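Local coordinates for protein TRAS1 ORF2p (Bombyx mori, PDB 1WDU) that supplies, in this N-terminal piece, the endonuclease domain of a telomere-specific non-LTR retrotransposon and probably nicks the DNA into which the element inserts, at residues 181-193 and 204-217. The protein carries 1 engineered substitution. Numbering follows the deposited sequence.
Sequences LGLHILNEGDVPT and QSRVDVTFCTEDML
His184 and Cys212 form an antiparallel hydrogen-bonded pair, with Ile185 and Phe211 as the adjoining non-hydrogen-bonded pair, and Leu186 N prolongs the register with a bond to Thr210 O (2.8 Å). The short strand 184-185 thus edges strand 204-212 in one sheet of the DNase I-like alpha/beta sandwich. Beyond Leu186 the chain swings out, and the Asn187 amide replaces main chain: OD1 accepts Thr210 N in the carbonyl plane (2.9 Å), while ND2 donates to Asp208 O (2.9 Å).

Farther along, loop 188-191 curls round the Arg206 guanidinium. A bend at chi3 (70°) turns the group into the loop, where NH1 donates to Val191 O at the guanidinium edge, somewhat out of its plane (2.7 Å), and NH2 makes a weak bond to Glu188 O. Gly189 O lies over the centre of one face, 3.4 Å above the plane. A water links NH1 to Glu188 O and Val191 N, while NE is hydrogen-bonded to Trp162 O. A leucine here would probably leave Val191 O without its NH1 donor, cost Glu188 O its weak NH2 bond and free the loop to shift.

At the other end, Leu183 CD1 packs against Phe211 CE1 (3.6 Å), whose ring also stacks on Phe151. Leu186 CD1 meets both Cys212 SG and Thr210 CG2; Glu214 OE1 lies over one face of the His184 imidazole, ring and carboxylate planes 68° apart. Thr193 OG1 donates to the anti lone pair of Asp208 OD1 (2.6 Å). The same OD1 has a weak bond to His234 ND1, recalling the Asp-His pair in active sites of DNase I-like nucleases. Thr193 OG1 in turn weakly accepts Val207 N.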
loop_
_atom_site.group_PDB
_atom_site.type_symbol
_atom_site.label_atom_id
_atom_site.label_comp_id
_atom_site.label_asym_id
_atom_site.label_seq_id
_atom_site.Cartn_x
_atom_site.Cartn_y
_atom_site.Cartn_z
ATOM N N LEU A 181 17.967 0.724 -0.726
ATOM C CA LEU A 181 17.326 -0.326 -1.507
ATOM C C LEU A 181 17.033 0.038 -2.954
ATOM O O LEU A 181 16.589 -0.808 -3.732
ATOM C CB LEU A 181 16.030 -0.755 -0.819
ATOM C CG LEU A 181 16.145 -1.042 0.684
ATOM C CD1 LEU A 181 14.813 -1.556 1.200
ATOM C CD2 LEU A 181 17.248 -2.055 0.948
ATOM N N GLY A 182 17.291 1.283 -3.329
ATOM C CA GLY A 182 17.010 1.686 -4.697
ATOM C C GLY A 182 15.511 1.817 -4.952
ATOM O O GLY A 182 15.062 1.752 -6.096
ATOM N N LEU A 183 14.738 2.006 -3.884
ATOM C CA LEU A 183 13.291 2.153 -3.991
ATOM C C LEU A 183 12.946 3.594 -4.367
ATOM O O LEU A 183 13.522 4.544 -3.832
ATOM C CB LEU A 183 12.626 1.755 -2.663
ATOM C CG LEU A 183 12.858 0.283 -2.283
ATOM C CD1 LEU A 183 12.262 -0.019 -0.917
ATOM C CD2 LEU A 183 12.235 -0.619 -3.342
ATOM N N HIS A 184 12.000 3.751 -5.285
ATOM C CA HIS A 184 11.616 5.070 -5.762
ATOM C C HIS A 184 10.184 5.446 -5.430
ATOM O O HIS A 184 9.262 4.659 -5.614
ATOM C CB HIS A 184 11.842 5.131 -7.268
ATOM C CG HIS A 184 13.241 4.787 -7.671
ATOM N ND1 HIS A 184 14.264 5.711 -7.677
ATOM C CD2 HIS A 184 13.801 3.604 -8.020
ATOM C CE1 HIS A 184 15.393 5.111 -8.011
ATOM N NE2 HIS A 184 15.140 3.832 -8.223
ATOM N N ILE A 185 10.020 6.666 -4.934
ATOM C CA ILE A 185 8.727 7.196 -4.545
ATOM C C ILE A 185 7.807 7.403 -5.734
ATOM O O ILE A 185 8.220 7.905 -6.779
ATOM C CB ILE A 185 8.894 8.531 -3.805
ATOM C CG1 ILE A 185 9.716 8.304 -2.533
ATOM C CG2 ILE A 185 7.528 9.109 -3.448
ATOM C CD1 ILE A 185 10.176 9.577 -1.863
ATOM N N LEU A 186 6.553 7.006 -5.559
ATOM C CA LEU A 186 5.543 7.138 -6.597
ATOM C C LEU A 186 4.628 8.326 -6.320
ATOM O O LEU A 186 4.017 8.870 -7.233
ATOM C CB LEU A 186 4.718 5.844 -6.691
ATOM C CG LEU A 186 5.430 4.696 -7.418
ATOM C CD1 LEU A 186 4.742 3.358 -7.154
ATOM C CD2 LEU A 186 5.456 5.016 -8.915
ATOM N N ASN A 187 4.541 8.732 -5.059
ATOM C CA ASN A 187 3.692 9.859 -4.686
ATOM C C ASN A 187 3.903 11.085 -5.562
ATOM O O ASN A 187 4.954 11.254 -6.181
ATOM C CB ASN A 187 3.933 10.249 -3.231
ATOM C CG ASN A 187 3.291 9.290 -2.263
ATOM O OD1 ASN A 187 3.496 8.075 -2.340
ATOM N ND2 ASN A 187 2.509 9.830 -1.335
ATOM N N GLU A 188 2.885 11.936 -5.602
ATOM C CA GLU A 188 2.924 13.164 -6.378
ATOM C C GLU A 188 1.869 14.138 -5.871
ATOM O O GLU A 188 0.886 13.735 -5.245
ATOM C CB GLU A 188 2.707 12.859 -7.865
ATOM C CG GLU A 188 4.014 12.679 -8.630
ATOM C CD GLU A 188 3.837 12.027 -9.984
ATOM O OE1 GLU A 188 3.045 12.546 -10.802
ATOM O OE2 GLU A 188 4.500 10.994 -10.226
ATOM N N GLY A 189 2.084 15.423 -6.123
ATOM C CA GLY A 189 1.130 16.421 -5.680
ATOM C C GLY A 189 1.264 16.754 -4.207
ATOM O O GLY A 189 2.263 16.402 -3.564
ATOM N N ASP A 190 0.253 17.431 -3.670
ATOM C CA ASP A 190 0.256 17.831 -2.270
ATOM C C ASP A 190 -1.109 17.623 -1.625
ATOM O O ASP A 190 -1.379 18.146 -0.544
ATOM C CB ASP A 190 0.665 19.306 -2.142
ATOM C CG ASP A 190 -0.347 20.258 -2.777
ATOM O OD1 ASP A 190 -0.110 21.487 -2.744
ATOM O OD2 ASP A 190 -1.377 19.783 -3.308
ATOM N N VAL A 191 -1.972 16.867 -2.298
ATOM C CA VAL A 191 -3.303 16.583 -1.776
ATOM C C VAL A 191 -3.148 15.764 -0.500
ATOM O O VAL A 191 -2.505 14.716 -0.504
ATOM C CB VAL A 191 -4.138 15.774 -2.787
ATOM C CG1 VAL A 191 -5.538 15.533 -2.232
ATOM C CG2 VAL A 191 -4.199 16.509 -4.116
ATOM N N PRO A 192 -3.735 16.234 0.612
ATOM C CA PRO A 192 -3.625 15.500 1.876
ATOM C C PRO A 192 -4.186 14.082 1.800
ATOM O O PRO A 192 -5.293 13.866 1.307
ATOM C CB PRO A 192 -4.398 16.384 2.856
ATOM C CG PRO A 192 -5.443 17.017 1.981
ATOM C CD PRO A 192 -4.645 17.385 0.749
ATOM N N THR A 193 -3.407 13.115 2.270
ATOM C CA THR A 193 -3.844 11.726 2.268
ATOM C C THR A 193 -4.544 11.499 3.598
ATOM O O THR A 193 -5.129 10.442 3.844
ATOM C CB THR A 193 -2.653 10.752 2.130
ATOM O OG1 THR A 193 -1.800 10.861 3.277
ATOM C CG2 THR A 193 -1.850 11.069 0.871
ATOM N N GLN A 204 -4.432 18.536 8.314
ATOM C CA GLN A 204 -4.161 17.736 7.126
ATOM C C GLN A 204 -2.693 17.315 7.064
ATOM O O GLN A 204 -1.819 17.991 7.612
ATOM C CB GLN A 204 -4.525 18.523 5.866
ATOM C CG GLN A 204 -5.953 19.052 5.858
ATOM C CD GLN A 204 -6.343 19.661 4.523
ATOM O OE1 GLN A 204 -5.688 20.583 4.033
ATOM N NE2 GLN A 204 -7.415 19.146 3.926
ATOM N N SER A 205 -2.426 16.195 6.393
ATOM C CA SER A 205 -1.064 15.683 6.265
ATOM C C SER A 205 -0.950 14.613 5.187
ATOM O O SER A 205 -1.952 14.092 4.699
ATOM C CB SER A 205 -0.597 15.087 7.597
ATOM O OG SER A 205 -1.316 13.901 7.900
ATOM N N ARG A 206 0.283 14.295 4.817
ATOM C CA ARG A 206 0.548 13.264 3.821
ATOM C C ARG A 206 1.527 12.295 4.470
ATOM O O ARG A 206 2.733 12.540 4.488
ATOM C CB ARG A 206 1.159 13.866 2.541
ATOM C CG ARG A 206 0.142 14.483 1.578
ATOM C CD ARG A 206 0.808 15.245 0.417
ATOM N NE ARG A 206 1.492 14.389 -0.556
ATOM C CZ ARG A 206 0.925 13.871 -1.648
ATOM N NH1 ARG A 206 -0.352 14.111 -1.929
ATOM N NH2 ARG A 206 1.644 13.125 -2.480
ATOM N N VAL A 207 0.998 11.205 5.020
ATOM C CA VAL A 207 1.829 10.210 5.684
ATOM C C VAL A 207 1.787 8.852 4.981
ATOM O O VAL A 207 2.457 7.904 5.402
ATOM C CB VAL A 207 1.419 10.045 7.174
ATOM C CG1 VAL A 207 1.675 11.342 7.925
ATOM C CG2 VAL A 207 -0.047 9.663 7.288
ATOM N N ASP A 208 1.010 8.769 3.903
ATOM C CA ASP A 208 0.901 7.535 3.129
ATOM C C ASP A 208 1.908 7.560 1.974
ATOM O O ASP A 208 2.001 8.540 1.238
ATOM C CB ASP A 208 -0.520 7.374 2.581
ATOM C CG ASP A 208 -1.562 7.297 3.683
ATOM O OD1 ASP A 208 -2.124 8.357 4.050
ATOM O OD2 ASP A 208 -1.815 6.179 4.193
ATOM N N VAL A 209 2.664 6.483 1.814
ATOM C CA VAL A 209 3.668 6.435 0.758
ATOM C C VAL A 209 3.541 5.185 -0.100
ATOM O O VAL A 209 3.100 4.129 0.369
ATOM C CB VAL A 209 5.129 6.483 1.340
ATOM C CG1 VAL A 209 6.093 7.008 0.285
ATOM C CG2 VAL A 209 5.184 7.361 2.582
ATOM N N THR A 210 3.910 5.335 -1.371
ATOM C CA THR A 210 3.897 4.250 -2.344
ATOM C C THR A 210 5.259 4.306 -3.024
ATOM O O THR A 210 5.656 5.352 -3.530
ATOM C CB THR A 210 2.818 4.451 -3.435
ATOM O OG1 THR A 210 1.541 4.672 -2.828
ATOM C CG2 THR A 210 2.745 3.225 -4.336
ATOM N N PHE A 211 5.982 3.197 -3.032
ATOM C CA PHE A 211 7.290 3.181 -3.662
ATOM C C PHE A 211 7.564 1.837 -4.303
ATOM O O PHE A 211 6.945 0.833 -3.948
ATOM C CB PHE A 211 8.380 3.564 -2.642
ATOM C CG PHE A 211 8.284 2.840 -1.323
ATOM C CD1 PHE A 211 8.950 1.640 -1.119
ATOM C CD2 PHE A 211 7.592 3.401 -0.259
ATOM C CE1 PHE A 211 8.939 1.007 0.130
ATOM C CE2 PHE A 211 7.575 2.769 1.000
ATOM C CZ PHE A 211 8.251 1.576 1.185
ATOM N N CYS A 212 8.486 1.819 -5.256
ATOM C CA CYS A 212 8.788 0.593 -5.981
ATOM C C CYS A 212 10.220 0.532 -6.470
ATOM O O CYS A 212 10.929 1.532 -6.485
ATOM C CB CYS A 212 7.877 0.503 -7.205
ATOM S SG CYS A 212 8.097 1.919 -8.340
ATOM N N THR A 213 10.630 -0.659 -6.890
ATOM C CA THR A 213 11.962 -0.862 -7.439
ATOM C C THR A 213 12.028 -0.043 -8.731
ATOM O O THR A 213 10.993 0.284 -9.313
ATOM C CB THR A 213 12.195 -2.340 -7.767
ATOM O OG1 THR A 213 11.046 -2.852 -8.456
ATOM C CG2 THR A 213 12.427 -3.139 -6.499
ATOM N N GLU A 214 13.236 0.287 -9.177
ATOM C CA GLU A 214 13.428 1.087 -10.391
ATOM C C GLU A 214 12.691 0.537 -11.614
ATOM O O GLU A 214 12.010 1.280 -12.323
ATOM C CB GLU A 214 14.931 1.207 -10.693
ATOM C CG GLU A 214 15.295 1.933 -11.990
ATOM C CD GLU A 214 15.007 3.424 -11.943
ATOM O OE1 GLU A 214 15.462 4.089 -10.985
ATOM O OE2 GLU A 214 14.335 3.935 -12.867
ATOM N N ASP A 215 12.824 -0.765 -11.847
ATOM C CA ASP A 215 12.195 -1.425 -12.989
ATOM C C ASP A 215 10.678 -1.258 -13.077
ATOM O O ASP A 215 10.098 -1.440 -14.141
ATOM C CB ASP A 215 12.546 -2.920 -12.982
ATOM C CG ASP A 215 11.784 -3.705 -11.913
ATOM O OD1 ASP A 215 10.637 -4.128 -12.182
ATOM O OD2 ASP A 215 12.328 -3.894 -10.806
ATOM N N MET A 216 10.029 -0.913 -11.969
ATOM C CA MET A 216 8.579 -0.743 -11.983
ATOM C C MET A 216 8.165 0.560 -12.634
ATOM O O MET A 216 7.078 0.657 -13.206
ATOM C CB MET A 216 8.007 -0.850 -10.572
ATOM C CG MET A 216 7.999 -2.278 -10.058
ATOM S SD MET A 216 7.270 -3.401 -11.278
ATOM C CE MET A 216 5.583 -2.748 -11.359
ATOM N N LEU A 217 9.018 1.571 -12.535
ATOM C CA LEU A 217 8.725 2.832 -13.201
ATOM C C LEU A 217 8.716 2.401 -14.667
ATOM O O LEU A 217 9.582 1.630 -15.077
ATOM C CB LEU A 217 9.847 3.840 -12.948
ATOM C CG LEU A 217 9.828 4.654 -11.653
ATOM C CD1 LEU A 217 9.554 3.767 -10.469
ATOM C CD2 LEU A 217 11.165 5.361 -11.490
HETATM O O HOH W 1 -1.444 14.562 -4.382
#